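Local coordinates for protein putative glucose-6-phosphate 1-epimerase (Salmonella typhimurium, PDB 2HTA) that probably interconverts the alpha and beta anomers of glucose 6-phosphate, acting as a hexose-6-phosphate 1-epimerase (mutarotase), at residues Asn189-Leu195 against Ser233-Thr239; Gly185-Val190 against Tyr275-Val279; Val281-Tyr285 against Arg299-Thr303; Leu62-Pro67 against Phe156-Cys162. One frame throughout, in Å; residues are numbered along the deposited sequence.

Contact 1: residues Asn189-Leu195 against Ser233-Thr239; sequences NVKVSGL and SVIHDAT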
loop_
_atom_site.group_PDB
_atom_site.type_symbol
_atom_site.label_atom_id
_atom_site.label_comp_id
_atom_site.label_asym_id
_atom_site.label_seq_id
_atom_site.Cartn_x
_atom_site.Cartn_y
_atom_site.Cartn_z
ATOM N N ASN A 189 -11.813 11.522 -14.005
ATOM C CA ASN A 189 -10.878 12.013 -15.014
ATOM C C ASN A 189 -9.491 11.358 -14.975
ATOM O O ASN A 189 -8.615 11.714 -15.780
ATOM C CB ASN A 189 -10.725 13.542 -15.014
ATOM C CG ASN A 189 -10.158 14.073 -13.727
ATOM O OD1 ASN A 189 -9.066 13.660 -13.273
ATOM N ND2 ASN A 189 -10.887 15.001 -13.121
ATOM N N VAL A 190 -9.292 10.433 -14.040
ATOM C CA VAL A 190 -7.951 9.866 -13.836
ATOM C C VAL A 190 -7.606 8.955 -15.001
ATOM O O VAL A 190 -8.441 8.209 -15.464
ATOM C CB VAL A 190 -7.879 9.091 -12.494
ATOM C CG1 VAL A 190 -6.597 8.249 -12.434
ATOM C CG2 VAL A 190 -7.918 10.079 -11.362
ATOM N N LYS A 191 -6.393 9.070 -15.519
ATOM C CA LYS A 191 -5.835 7.997 -16.314
ATOM C C LYS A 191 -4.458 7.608 -15.785
ATOM O O LYS A 191 -3.691 8.449 -15.210
ATOM C CB LYS A 191 -5.808 8.337 -17.800
ATOM C CG LYS A 191 -4.948 9.541 -18.103
ATOM C CD LYS A 191 -5.301 10.165 -19.489
ATOM C CE LYS A 191 -4.439 11.430 -19.694
ATOM N NZ LYS A 191 -4.416 12.001 -21.117
ATOM N N VAL A 192 -4.132 6.330 -15.965
ATOM C CA VAL A 192 -2.813 5.825 -15.576
ATOM C C VAL A 192 -2.119 5.321 -16.827
ATOM O O VAL A 192 -2.697 4.532 -17.578
ATOM C CB VAL A 192 -2.935 4.699 -14.511
ATOM C CG1 VAL A 192 -1.530 4.169 -14.109
ATOM C CG2 VAL A 192 -3.686 5.249 -13.279
ATOM N N SER A 193 -0.893 5.781 -17.056
ATOM C CA SER A 193 -0.122 5.350 -18.222
ATOM C C SER A 193 1.043 4.496 -17.749
ATOM O O SER A 193 1.268 4.374 -16.525
ATOM C CB SER A 193 0.384 6.585 -19.012
ATOM O OG SER A 193 1.144 7.405 -18.173
ATOM N N GLY A 194 1.805 3.953 -18.706
ATOM C CA GLY A 194 2.977 3.167 -18.433
ATOM C C GLY A 194 2.602 1.733 -18.095
ATOM O O GLY A 194 3.430 0.970 -17.624
ATOM N N LEU A 195 1.373 1.360 -18.399
ATOM C CA LEU A 195 0.860 0.012 -18.019
ATOM C C LEU A 195 1.093 -1.105 -19.040
ATOM O O LEU A 195 0.673 -2.265 -18.820
ATOM C CB LEU A 195 -0.623 0.095 -17.647
ATOM C CG LEU A 195 -0.923 0.898 -16.374
ATOM C CD1 LEU A 195 -2.441 1.144 -16.243
ATOM C CD2 LEU A 195 -0.354 0.305 -15.081
ATOM N N SER A 233 4.652 3.541 -13.525
ATOM C CA SER A 233 3.283 3.887 -13.843
ATOM C C SER A 233 3.091 5.373 -13.581
ATOM O O SER A 233 3.620 5.894 -12.603
ATOM C CB SER A 233 2.284 3.124 -12.931
ATOM O OG SER A 233 2.515 1.701 -12.906
ATOM N N VAL A 234 2.310 6.066 -14.405
ATOM C CA VAL A 234 2.100 7.481 -14.122
ATOM C C VAL A 234 0.608 7.730 -13.967
ATOM O O VAL A 234 -0.174 7.418 -14.893
ATOM C CB VAL A 234 2.650 8.379 -15.243
ATOM C CG1 VAL A 234 2.369 9.882 -14.921
ATOM C CG2 VAL A 234 4.137 8.095 -15.505
ATOM N N ILE A 235 0.218 8.264 -12.809
ATOM C CA ILE A 235 -1.198 8.624 -12.534
ATOM C C ILE A 235 -1.333 10.119 -12.914
ATOM O O ILE A 235 -0.587 10.960 -12.379
ATOM C CB ILE A 235 -1.594 8.482 -11.045
ATOM C CG1 ILE A 235 -1.263 7.037 -10.581
ATOM C CG2 ILE A 235 -3.098 8.947 -10.787
ATOM C CD1 ILE A 235 -1.400 6.801 -9.079
ATOM N N HIS A 236 -2.232 10.417 -13.837
ATOM C CA HIS A 236 -2.413 11.814 -14.292
ATOM C C HIS A 236 -3.669 12.332 -13.636
ATOM O O HIS A 236 -4.741 11.777 -13.876
ATOM C CB HIS A 236 -2.601 11.816 -15.805
ATOM C CG HIS A 236 -1.481 11.154 -16.540
ATOM N ND1 HIS A 236 -0.459 11.860 -17.113
ATOM C CD2 HIS A 236 -1.238 9.846 -16.810
ATOM C CE1 HIS A 236 0.391 11.025 -17.694
ATOM N NE2 HIS A 236 -0.062 9.787 -17.518
ATOM N N ASP A 237 -3.547 13.435 -12.871
ATOM C CA ASP A 237 -4.656 13.985 -12.119
ATOM C C ASP A 237 -4.871 15.457 -12.458
ATOM O O ASP A 237 -4.161 16.306 -11.950
ATOM C CB ASP A 237 -4.383 13.872 -10.615
ATOM C CG ASP A 237 -5.595 14.262 -9.765
ATOM O OD1 ASP A 237 -6.556 14.955 -10.216
ATOM O OD2 ASP A 237 -5.575 13.878 -8.605
ATOM N N ALA A 238 -5.827 15.729 -13.329
ATOM C CA ALA A 238 -6.115 17.087 -13.800
ATOM C C ALA A 238 -6.706 17.931 -12.661
ATOM O O ALA A 238 -6.432 19.151 -12.567
ATOM C CB ALA A 238 -7.092 17.028 -14.999
ATOM N N THR A 239 -7.478 17.294 -11.775
ATOM C CA THR A 239 -8.137 18.023 -10.683
ATOM C C THR A 239 -7.175 18.574 -9.609
ATOM O O THR A 239 -7.240 19.759 -9.241
ATOM C CB THR A 239 -9.212 17.168 -10.054
ATOM O OG1 THR A 239 -10.106 16.711 -11.096
ATOM C CG2 THR A 239 -9.961 17.955 -8.974
HETATM O O HOH W 1 -8.583 13.255 -10.536
HETATM O O HOH W 2 -6.594 13.686 -14.923
HETATM O O HOH W 3 3.726 0.585 -14.929
#
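Strands 191-193 and 233-237 run antiparallel, 4.6 Å apart at closest approach and at 155°. They are neighbours near one border of a large antiparallel sheet of the galactose mutarotase-like beta-sandwich. K191-H236 and S193-V234 are hydrogen-bonded pairs, and V192-I235 between them is a non-hydrogen-bonded pair. The bonds are H236 N to K191 O (2.8 Å), S193 N to V234 O (2.8 Å) and V234 N to S193 O (2.9 Å). Before V190 the two backbones move apart (N189 CA to A238 CA, 7.1 Å), and a water lies between N189 O, H236 O and A238 N, accepting from A238 N. V192 and I235 share the buried face, with CG2 of V192 4.0 Å from CG1 of I235; V281 of strand 278-286 packs on both. K191, S193, V234 and H236 lie on the other, more open face. At the loop end, N189 ND2 donates to T239 OG1 (2.8 Å). On the open face, S193 OG and H236 NE2 form a side-chain hydrogen bond of 2.7 Å.

Contact 2: residues Gly185-Val190 against Tyr275-Val279; sequences GDIANV and YKTFV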
loop_
_atom_site.group_PDB
_atom_site.type_symbol
_atom_site.label_atom_id
_atom_site.label_comp_id
_atom_site.label_asym_id
_atom_site.label_seq_id
_atom_site.Cartn_x
_atom_site.Cartn_y
_atom_site.Cartn_z
ATOM N N GLY A 185 -8.102 13.697 -7.279
ATOM C CA GLY A 185 -9.219 14.680 -7.191
ATOM C C GLY A 185 -10.558 14.109 -7.578
ATOM O O GLY A 185 -11.578 14.317 -6.879
ATOM N N ASP A 186 -10.571 13.394 -8.694
ATOM C CA ASP A 186 -11.789 12.777 -9.188
ATOM C C ASP A 186 -11.484 11.599 -10.082
ATOM O O ASP A 186 -10.937 11.758 -11.183
ATOM C CB ASP A 186 -12.519 13.828 -10.016
ATOM C CG ASP A 186 -13.883 13.376 -10.505
ATOM O OD1 ASP A 186 -14.223 12.179 -10.490
ATOM O OD2 ASP A 186 -14.636 14.280 -10.898
ATOM N N ILE A 187 -11.925 10.421 -9.676
ATOM C CA ILE A 187 -11.562 9.213 -10.414
ATOM C C ILE A 187 -12.031 9.263 -11.886
ATOM O O ILE A 187 -11.422 8.668 -12.781
ATOM C CB ILE A 187 -12.151 7.973 -9.714
ATOM C CG1 ILE A 187 -11.729 6.683 -10.419
ATOM C CG2 ILE A 187 -13.665 8.078 -9.650
ATOM C CD1 ILE A 187 -10.230 6.323 -10.286
ATOM N N ALA A 188 -13.118 9.991 -12.133
ATOM C CA ALA A 188 -13.716 10.066 -13.454
ATOM C C ALA A 188 -12.765 10.714 -14.449
ATOM O O ALA A 188 -12.895 10.494 -15.647
ATOM C CB ALA A 188 -15.065 10.865 -13.405
ATOM N N ASN A 189 -11.813 11.522 -14.005
ATOM C CA ASN A 189 -10.878 12.013 -15.014
ATOM C C ASN A 189 -9.491 11.358 -14.975
ATOM O O ASN A 189 -8.615 11.714 -15.780
ATOM C CB ASN A 189 -10.725 13.542 -15.014
ATOM C CG ASN A 189 -10.158 14.073 -13.727
ATOM O OD1 ASN A 189 -9.066 13.660 -13.273
ATOM N ND2 ASN A 189 -10.887 15.001 -13.121
ATOM N N VAL A 190 -9.292 10.433 -14.040
ATOM C CA VAL A 190 -7.951 9.866 -13.836
ATOM C C VAL A 190 -7.606 8.955 -15.001
ATOM O O VAL A 190 -8.441 8.209 -15.464
ATOM C CB VAL A 190 -7.879 9.091 -12.494
ATOM C CG1 VAL A 190 -6.597 8.249 -12.434
ATOM C CG2 VAL A 190 -7.918 10.079 -11.362
ATOM N N TYR A 275 -14.707 5.771 -3.453
ATOM C CA TYR A 275 -14.134 5.429 -4.766
ATOM C C TYR A 275 -13.843 6.648 -5.631
ATOM O O TYR A 275 -13.000 6.580 -6.503
ATOM C CB TYR A 275 -15.042 4.478 -5.535
ATOM C CG TYR A 275 -16.246 5.220 -6.153
ATOM C CD1 TYR A 275 -16.253 5.576 -7.521
ATOM C CD2 TYR A 275 -17.320 5.616 -5.359
ATOM C CE1 TYR A 275 -17.316 6.278 -8.085
ATOM C CE2 TYR A 275 -18.380 6.316 -5.909
ATOM C CZ TYR A 275 -18.372 6.631 -7.270
ATOM O OH TYR A 275 -19.453 7.319 -7.790
ATOM N N LYS A 276 -14.524 7.764 -5.380
ATOM C CA LYS A 276 -14.304 8.994 -6.107
ATOM C C LYS A 276 -12.883 9.576 -5.985
ATOM O O LYS A 276 -12.442 10.251 -6.892
ATOM C CB LYS A 276 -15.300 10.066 -5.660
ATOM C CG LYS A 276 -16.685 9.738 -6.234
ATOM C CD LYS A 276 -17.717 10.786 -5.881
ATOM C CE LYS A 276 -19.006 10.514 -6.667
ATOM N NZ LYS A 276 -20.004 11.642 -6.545
ATOM N N THR A 277 -12.224 9.365 -4.844
ATOM C CA THR A 277 -10.982 10.074 -4.578
ATOM C C THR A 277 -9.748 9.180 -4.389
ATOM O O THR A 277 -8.713 9.631 -3.854
ATOM C CB THR A 277 -11.126 11.049 -3.401
ATOM O OG1 THR A 277 -11.677 10.354 -2.270
ATOM C CG2 THR A 277 -12.079 12.199 -3.826
ATOM N N PHE A 278 -9.826 7.946 -4.894
ATOM C CA PHE A 278 -8.603 7.143 -4.991
ATOM C C PHE A 278 -8.534 6.271 -6.220
ATOM O O PHE A 278 -9.575 5.926 -6.833
ATOM C CB PHE A 278 -8.369 6.326 -3.706
ATOM C CG PHE A 278 -9.207 5.056 -3.614
ATOM C CD1 PHE A 278 -8.766 3.846 -4.176
ATOM C CD2 PHE A 278 -10.441 5.081 -2.952
ATOM C CE1 PHE A 278 -9.544 2.685 -4.090
ATOM C CE2 PHE A 278 -11.220 3.900 -2.841
ATOM C CZ PHE A 278 -10.757 2.722 -3.396
ATOM N N VAL A 279 -7.302 5.893 -6.574
ATOM C CA VAL A 279 -7.070 4.799 -7.510
ATOM C C VAL A 279 -5.952 3.974 -6.876
ATOM O O VAL A 279 -5.018 4.546 -6.285
ATOM C CB VAL A 279 -6.669 5.288 -8.932
ATOM C CG1 VAL A 279 -5.305 6.034 -8.949
ATOM C CG2 VAL A 279 -6.621 4.181 -9.947
#
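One direct hydrogen bond joins these segments: I187 N donates to K276 O at 2.8 Å, with a bent N-H...O angle of 142°. The same carbonyl takes a CA-H...O contact from D186, whose CA lies 3.5 Å from K276 O. The contact joins the loop between strands 172-183 and 191-193 to the start of strand 278-286.

Other hydrogen bonds shape the loop itself. D186 OD1 accepts from A188 N at 3.0 Å, forming an Asx turn. N189 N to D186 O and V190 N to I187 O, both 3.0 Å, mark the short 3-10 turn at 187-189.

The apolar contacts centre on I187, which points toward the other segment. Its CG2 lies 4.2 Å from CD1 of Y275, and its CD1 is 3.9 Å from CB of V279. V190 adds a looser contact, CG1 to V279 CG1 at 4.3 Å. F218 also packs on I187 and V279, and I235 touches V190 and V279.

F278 points away from the loop. Its ring meets those of W75 and Y181, and its side chain is about 6 Å from that of R89, a probable substrate-binding residue.

The chemistry is thus a single backbone bond beside an apolar patch. I187 supplies both the amide and most of the apolar contact to segment 275-279.

Contact 3: residues Val281-Tyr285 against Arg299-Thr303; sequences VETVY and RLAQT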
loop_
_atom_site.group_PDB
_atom_site.type_symbol
_atom_site.label_atom_id
_atom_site.label_comp_id
_atom_site.label_asym_id
_atom_site.label_seq_id
_atom_site.Cartn_x
_atom_site.Cartn_y
_atom_site.Cartn_z
ATOM N N VAL A 281 -2.764 1.656 -7.477
ATOM C CA VAL A 281 -1.742 1.227 -8.437
ATOM C C VAL A 281 -0.722 0.447 -7.597
ATOM O O VAL A 281 0.067 1.030 -6.804
ATOM C CB VAL A 281 -1.071 2.437 -9.230
ATOM C CG1 VAL A 281 0.144 1.957 -10.110
ATOM C CG2 VAL A 281 -2.121 3.274 -10.048
ATOM N N GLU A 282 -0.771 -0.883 -7.743
ATOM C CA GLU A 282 -0.153 -1.809 -6.800
ATOM C C GLU A 282 1.078 -2.445 -7.422
ATOM O O GLU A 282 1.038 -2.825 -8.598
ATOM C CB GLU A 282 -1.169 -2.921 -6.482
ATOM C CG GLU A 282 -2.527 -2.342 -6.083
ATOM C CD GLU A 282 -3.565 -3.428 -5.851
ATOM O OE1 GLU A 282 -3.191 -4.572 -5.569
ATOM O OE2 GLU A 282 -4.761 -3.100 -5.900
ATOM N N THR A 283 2.133 -2.599 -6.640
ATOM C CA THR A 283 3.329 -3.370 -7.067
ATOM C C THR A 283 3.101 -4.798 -6.668
ATOM O O THR A 283 2.892 -5.093 -5.478
ATOM C CB THR A 283 4.602 -2.880 -6.371
ATOM O OG1 THR A 283 4.759 -1.477 -6.625
ATOM C CG2 THR A 283 5.802 -3.597 -6.934
ATOM N N VAL A 284 3.172 -5.701 -7.635
ATOM C CA VAL A 284 2.597 -7.051 -7.421
ATOM C C VAL A 284 3.516 -8.165 -7.892
ATOM O O VAL A 284 4.192 -8.028 -8.897
ATOM C CB VAL A 284 1.192 -7.152 -8.107
ATOM C CG1 VAL A 284 0.596 -8.597 -8.061
ATOM C CG2 VAL A 284 0.169 -6.146 -7.478
ATOM N N TYR A 285 3.529 -9.294 -7.175
ATOM C CA TYR A 285 4.238 -10.468 -7.659
ATOM C C TYR A 285 3.199 -11.589 -7.538
ATOM O O TYR A 285 3.080 -12.167 -6.490
ATOM C CB TYR A 285 5.454 -10.741 -6.802
ATOM C CG TYR A 285 6.494 -11.560 -7.563
ATOM C CD1 TYR A 285 7.721 -10.997 -7.946
ATOM C CD2 TYR A 285 6.206 -12.868 -7.979
ATOM C CE1 TYR A 285 8.708 -11.725 -8.695
ATOM C CE2 TYR A 285 7.197 -13.629 -8.728
ATOM C CZ TYR A 285 8.432 -13.061 -9.054
ATOM O OH TYR A 285 9.397 -13.790 -9.753
ATOM N N ARG A 299 12.368 -9.886 -2.460
ATOM C CA ARG A 299 12.202 -8.469 -2.274
ATOM C C ARG A 299 11.108 -7.986 -3.209
ATOM O O ARG A 299 10.921 -8.529 -4.298
ATOM C CB ARG A 299 13.535 -7.728 -2.561
ATOM C CG ARG A 299 14.649 -8.091 -1.565
ATOM C CD ARG A 299 15.801 -7.077 -1.572
ATOM N NE ARG A 299 16.716 -7.333 -2.677
ATOM C CZ ARG A 299 17.002 -6.441 -3.631
ATOM N NH1 ARG A 299 16.450 -5.234 -3.574
ATOM N NH2 ARG A 299 17.864 -6.733 -4.618
ATOM N N LEU A 300 10.370 -6.960 -2.777
ATOM C CA LEU A 300 9.420 -6.260 -3.633
ATOM C C LEU A 300 9.484 -4.772 -3.178
ATOM O O LEU A 300 9.547 -4.493 -1.958
ATOM C CB LEU A 300 8.025 -6.782 -3.347
ATOM C CG LEU A 300 6.860 -6.440 -4.284
ATOM C CD1 LEU A 300 7.115 -6.980 -5.736
ATOM C CD2 LEU A 300 5.543 -6.958 -3.683
ATOM N N ALA A 301 9.532 -3.845 -4.141
ATOM C CA ALA A 301 9.689 -2.413 -3.780
ATOM C C ALA A 301 8.873 -1.531 -4.661
ATOM O O ALA A 301 8.679 -1.804 -5.848
ATOM C CB ALA A 301 11.177 -1.971 -3.808
ATOM N N GLN A 302 8.440 -0.426 -4.056
ATOM C CA GLN A 302 7.714 0.622 -4.755
ATOM C C GLN A 302 8.279 2.009 -4.308
ATOM O O GLN A 302 8.533 2.197 -3.117
ATOM C CB GLN A 302 6.236 0.506 -4.382
ATOM C CG GLN A 302 5.362 1.562 -5.115
ATOM C CD GLN A 302 3.923 1.498 -4.745
ATOM O OE1 GLN A 302 3.431 2.377 -4.049
ATOM N NE2 GLN A 302 3.219 0.433 -5.204
ATOM N N THR A 303 8.509 2.915 -5.262
ATOM C CA THR A 303 8.892 4.288 -5.010
ATOM C C THR A 303 7.815 5.176 -5.620
ATOM O O THR A 303 7.271 4.884 -6.683
ATOM C CB THR A 303 10.314 4.568 -5.560
ATOM O OG1 THR A 303 11.221 3.782 -4.776
ATOM C CG2 THR A 303 10.695 6.056 -5.386
#
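This is a face-to-face contact between two strands of different sheets, inside the beta-sandwich of the mutarotase fold. Strands 281-285 and 299-303 run nearly antiparallel, at 163°, but their axes stay 7.4 Å apart at the closest. No backbone hydrogen bond joins them, and side chains fill the gap.

T283, L300 and Q302 point into this space. Q302 NE2 donates to T283 OG1 at 2.8 Å, with a nearly straight angle of 170°. Both side chains have further polar partners: T283 OG1 bonds H248, and Q302 OE1 bonds S180. The bond therefore belongs to a small buried polar network, with L300 packed beside it.

The CD1 of L300 lies 3.8 Å from CG2 of T283 and 4.2 Å from CB of Y285, and its CD2 is 3.7 Å from the carbonyl O of T283. The CG2 methyl of T283 also comes within 3.6 Å of A301 O.

E282, an inferred active-site residue, points away from strand 299-303. Its side chain comes within about 3 Å of that of H179, the other inferred active-site residue. The strand thus has an interior face toward Q302 and L300 and another that carries E282 toward the probable active site.

Strands 172-183 and 253-258 flank segment 281-285 in its sheet. In the opposing sheet, strand 298-308 lies between strands 162-169 and 242-249.

Contact 4: residues Leu62-Pro67 against Phe156-Cys162; sequences LLSWKP and FKVGKTC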
loop_
_atom_site.group_PDB
_atom_site.type_symbol
_atom_site.label_atom_id
_atom_site.label_comp_id
_atom_site.label_asym_id
_atom_site.label_seq_id
_atom_site.Cartn_x
_atom_site.Cartn_y
_atom_site.Cartn_z
ATOM N N LEU A 62 1.688 1.795 6.114
ATOM C CA LEU A 62 1.804 3.212 5.819
ATOM C C LEU A 62 0.398 3.755 5.540
ATOM O O LEU A 62 -0.232 3.380 4.599
ATOM C CB LEU A 62 2.746 3.394 4.610
ATOM C CG LEU A 62 2.961 4.842 4.119
ATOM C CD1 LEU A 62 3.578 5.795 5.163
ATOM C CD2 LEU A 62 3.852 4.771 2.830
ATOM N N LEU A 63 -0.063 4.665 6.376
ATOM C CA LEU A 63 -1.418 5.226 6.304
ATOM C C LEU A 63 -1.478 6.496 5.465
ATOM O O LEU A 63 -2.486 6.749 4.787
ATOM C CB LEU A 63 -1.843 5.640 7.722
ATOM C CG LEU A 63 -1.781 4.536 8.782
ATOM C CD1 LEU A 63 -2.102 5.000 10.181
ATOM C CD2 LEU A 63 -2.765 3.420 8.341
ATOM N N SER A 64 -0.406 7.284 5.491
ATOM C CA SER A 64 -0.471 8.619 4.821
ATOM C C SER A 64 0.956 9.090 4.543
ATOM O O SER A 64 1.874 8.694 5.251
ATOM C CB SER A 64 -1.219 9.670 5.692
ATOM O OG SER A 64 -0.483 10.034 6.845
ATOM N N TRP A 65 1.112 9.953 3.544
ATOM C CA TRP A 65 2.393 10.533 3.203
ATOM C C TRP A 65 2.050 11.840 2.479
ATOM O O TRP A 65 1.328 11.844 1.478
ATOM C CB TRP A 65 3.239 9.579 2.301
ATOM C CG TRP A 65 4.451 10.266 1.716
ATOM C CD1 TRP A 65 5.446 10.944 2.425
ATOM C CD2 TRP A 65 4.756 10.450 0.322
ATOM N NE1 TRP A 65 6.383 11.434 1.541
ATOM C CE2 TRP A 65 5.948 11.209 0.252
ATOM C CE3 TRP A 65 4.132 10.033 -0.880
ATOM C CZ2 TRP A 65 6.551 11.586 -0.977
ATOM C CZ3 TRP A 65 4.734 10.379 -2.108
ATOM C CH2 TRP A 65 5.923 11.178 -2.144
ATOM N N LYS A 66 2.633 12.940 2.972
ATOM C CA LYS A 66 2.429 14.228 2.382
ATOM C C LYS A 66 3.756 14.974 2.444
ATOM O O LYS A 66 4.153 15.429 3.522
ATOM C CB LYS A 66 1.378 14.980 3.166
ATOM C CG LYS A 66 1.013 16.356 2.587
ATOM C CD LYS A 66 -0.189 16.863 3.397
ATOM C CE LYS A 66 -0.042 18.302 3.714
ATOM N NZ LYS A 66 -0.290 19.102 2.458
ATOM N N PRO A 67 4.467 15.053 1.291
ATOM C CA PRO A 67 5.677 15.809 1.293
ATOM C C PRO A 67 5.309 17.295 1.286
ATOM O O PRO A 67 4.223 17.676 0.839
ATOM C CB PRO A 67 6.373 15.388 -0.016
ATOM C CG PRO A 67 5.383 14.732 -0.828
ATOM C CD PRO A 67 4.157 14.483 -0.041
ATOM N N PHE A 156 11.019 1.722 4.950
ATOM C CA PHE A 156 10.418 2.896 4.349
ATOM C C PHE A 156 11.390 4.052 4.340
ATOM O O PHE A 156 12.178 4.176 5.269
ATOM C CB PHE A 156 9.230 3.347 5.176
ATOM C CG PHE A 156 8.137 2.333 5.220
ATOM C CD1 PHE A 156 8.188 1.295 6.146
ATOM C CD2 PHE A 156 7.104 2.381 4.277
ATOM C CE1 PHE A 156 7.135 0.305 6.174
ATOM C CE2 PHE A 156 6.046 1.421 4.338
ATOM C CZ PHE A 156 6.099 0.402 5.264
ATOM N N LYS A 157 11.321 4.889 3.314
ATOM C CA LYS A 157 12.036 6.198 3.300
ATOM C C LYS A 157 10.983 7.247 3.018
ATOM O O LYS A 157 10.362 7.190 1.973
ATOM C CB LYS A 157 13.095 6.178 2.201
ATOM C CG LYS A 157 14.144 5.161 2.438
ATOM C CD LYS A 157 15.379 5.506 1.551
ATOM C CE LYS A 157 16.535 4.571 1.818
ATOM N NZ LYS A 157 17.632 4.891 0.858
ATOM N N VAL A 158 10.682 8.143 3.965
ATOM C CA VAL A 158 9.645 9.117 3.734
ATOM C C VAL A 158 10.251 10.501 3.742
ATOM O O VAL A 158 10.922 10.878 4.683
ATOM C CB VAL A 158 8.428 9.006 4.728
ATOM C CG1 VAL A 158 7.752 7.622 4.545
ATOM C CG2 VAL A 158 8.876 9.138 6.195
ATOM N N GLY A 159 10.075 11.192 2.649
ATOM C CA GLY A 159 10.645 12.508 2.474
ATOM C C GLY A 159 10.006 13.171 1.307
ATOM O O GLY A 159 8.791 13.133 1.126
ATOM N N LYS A 160 10.826 13.813 0.478
ATOM C CA LYS A 160 10.329 14.362 -0.823
ATOM C C LYS A 160 9.741 13.250 -1.721
ATOM O O LYS A 160 8.809 13.472 -2.505
ATOM C CB LYS A 160 11.533 15.027 -1.534
ATOM C CG LYS A 160 11.217 15.594 -2.906
ATOM C CD LYS A 160 12.422 16.402 -3.517
ATOM C CE LYS A 160 13.639 15.504 -3.647
ATOM N NZ LYS A 160 14.767 16.021 -4.548
ATOM N N THR A 161 10.323 12.063 -1.643
ATOM C CA THR A 161 9.720 10.931 -2.289
ATOM C C THR A 161 9.427 9.871 -1.194
ATOM O O THR A 161 9.766 10.033 -0.001
ATOM C CB THR A 161 10.649 10.292 -3.317
ATOM O OG1 THR A 161 11.810 9.784 -2.678
ATOM C CG2 THR A 161 11.048 11.264 -4.490
ATOM N N CYS A 162 8.814 8.767 -1.595
ATOM C CA CYS A 162 8.488 7.734 -0.606
ATOM C C CYS A 162 8.978 6.410 -1.174
ATOM O O CYS A 162 8.630 6.089 -2.311
ATOM C CB CYS A 162 6.976 7.733 -0.400
ATOM S SG CYS A 162 6.441 6.417 0.793
#
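The large bump here is the indole of W65. It enters the hollow made by the turn that leads from strand 151-158 into strand 162-169. G159 O and K160 O lie at the ring edge. W65 NE1 donates to G159 O at 3.0 Å, tying the indole to the turn backbone. C162 closes one face: its CB sits 3.5 Å from the centroid of the six-membered ring of W65, almost on the ring normal, as a CH-pi contact. C162 SG is 4.6 Å from the centroid of the W65 five-membered ring, an oblique sulfur-aromatic contact. V158 borders the pyrrole end, with its CB 4.2 Å from W65 CD1.

Two smaller bumps complete the fit. L62 packs against both F156 and C162, its CB 3.9 Å from CE2 of F156 and its CD2 3.7 Å from SG of C162. P67 rests on the turn, its CB 3.5 Å from G159 O. L63 and S64 both face S54 in a classic beta bulge and do not touch segment 156-162.

The contact packs outer strand 61-67 of the five-stranded sheet on the 151-158/162-169 hairpin of the nine-stranded sheet, within the mutarotase beta-sandwich. Helix 14-22 packs on L63 and S64, while I164 of strand 162-169 lies against L62 and F156.

Along the chain, contact 4 closes first. Contact 1 follows, nested inside the loop closed by contact 2, and contact 3 comes last. Contacts 1 and 2 are close neighbours, with centres 10 Å apart. They share N189 and V190 and touch where D237 OD2 meets G185 N at 2.9 Å, a probable hydrogen bond. Contacts 2 and 3 both use strand 278-286, yet their centres are 21 Å apart. Contact 1 pairs strands within the nine-stranded sheet. Contact 3 joins that sheet to the eight-stranded one, and contact 4 joins it to the five-stranded one. V281 links contacts 1 and 3; T303 CG2 packs on C162 O at 3.7 Å between contacts 3 and 4. Strand 278-286 carries E282 of the inferred active site.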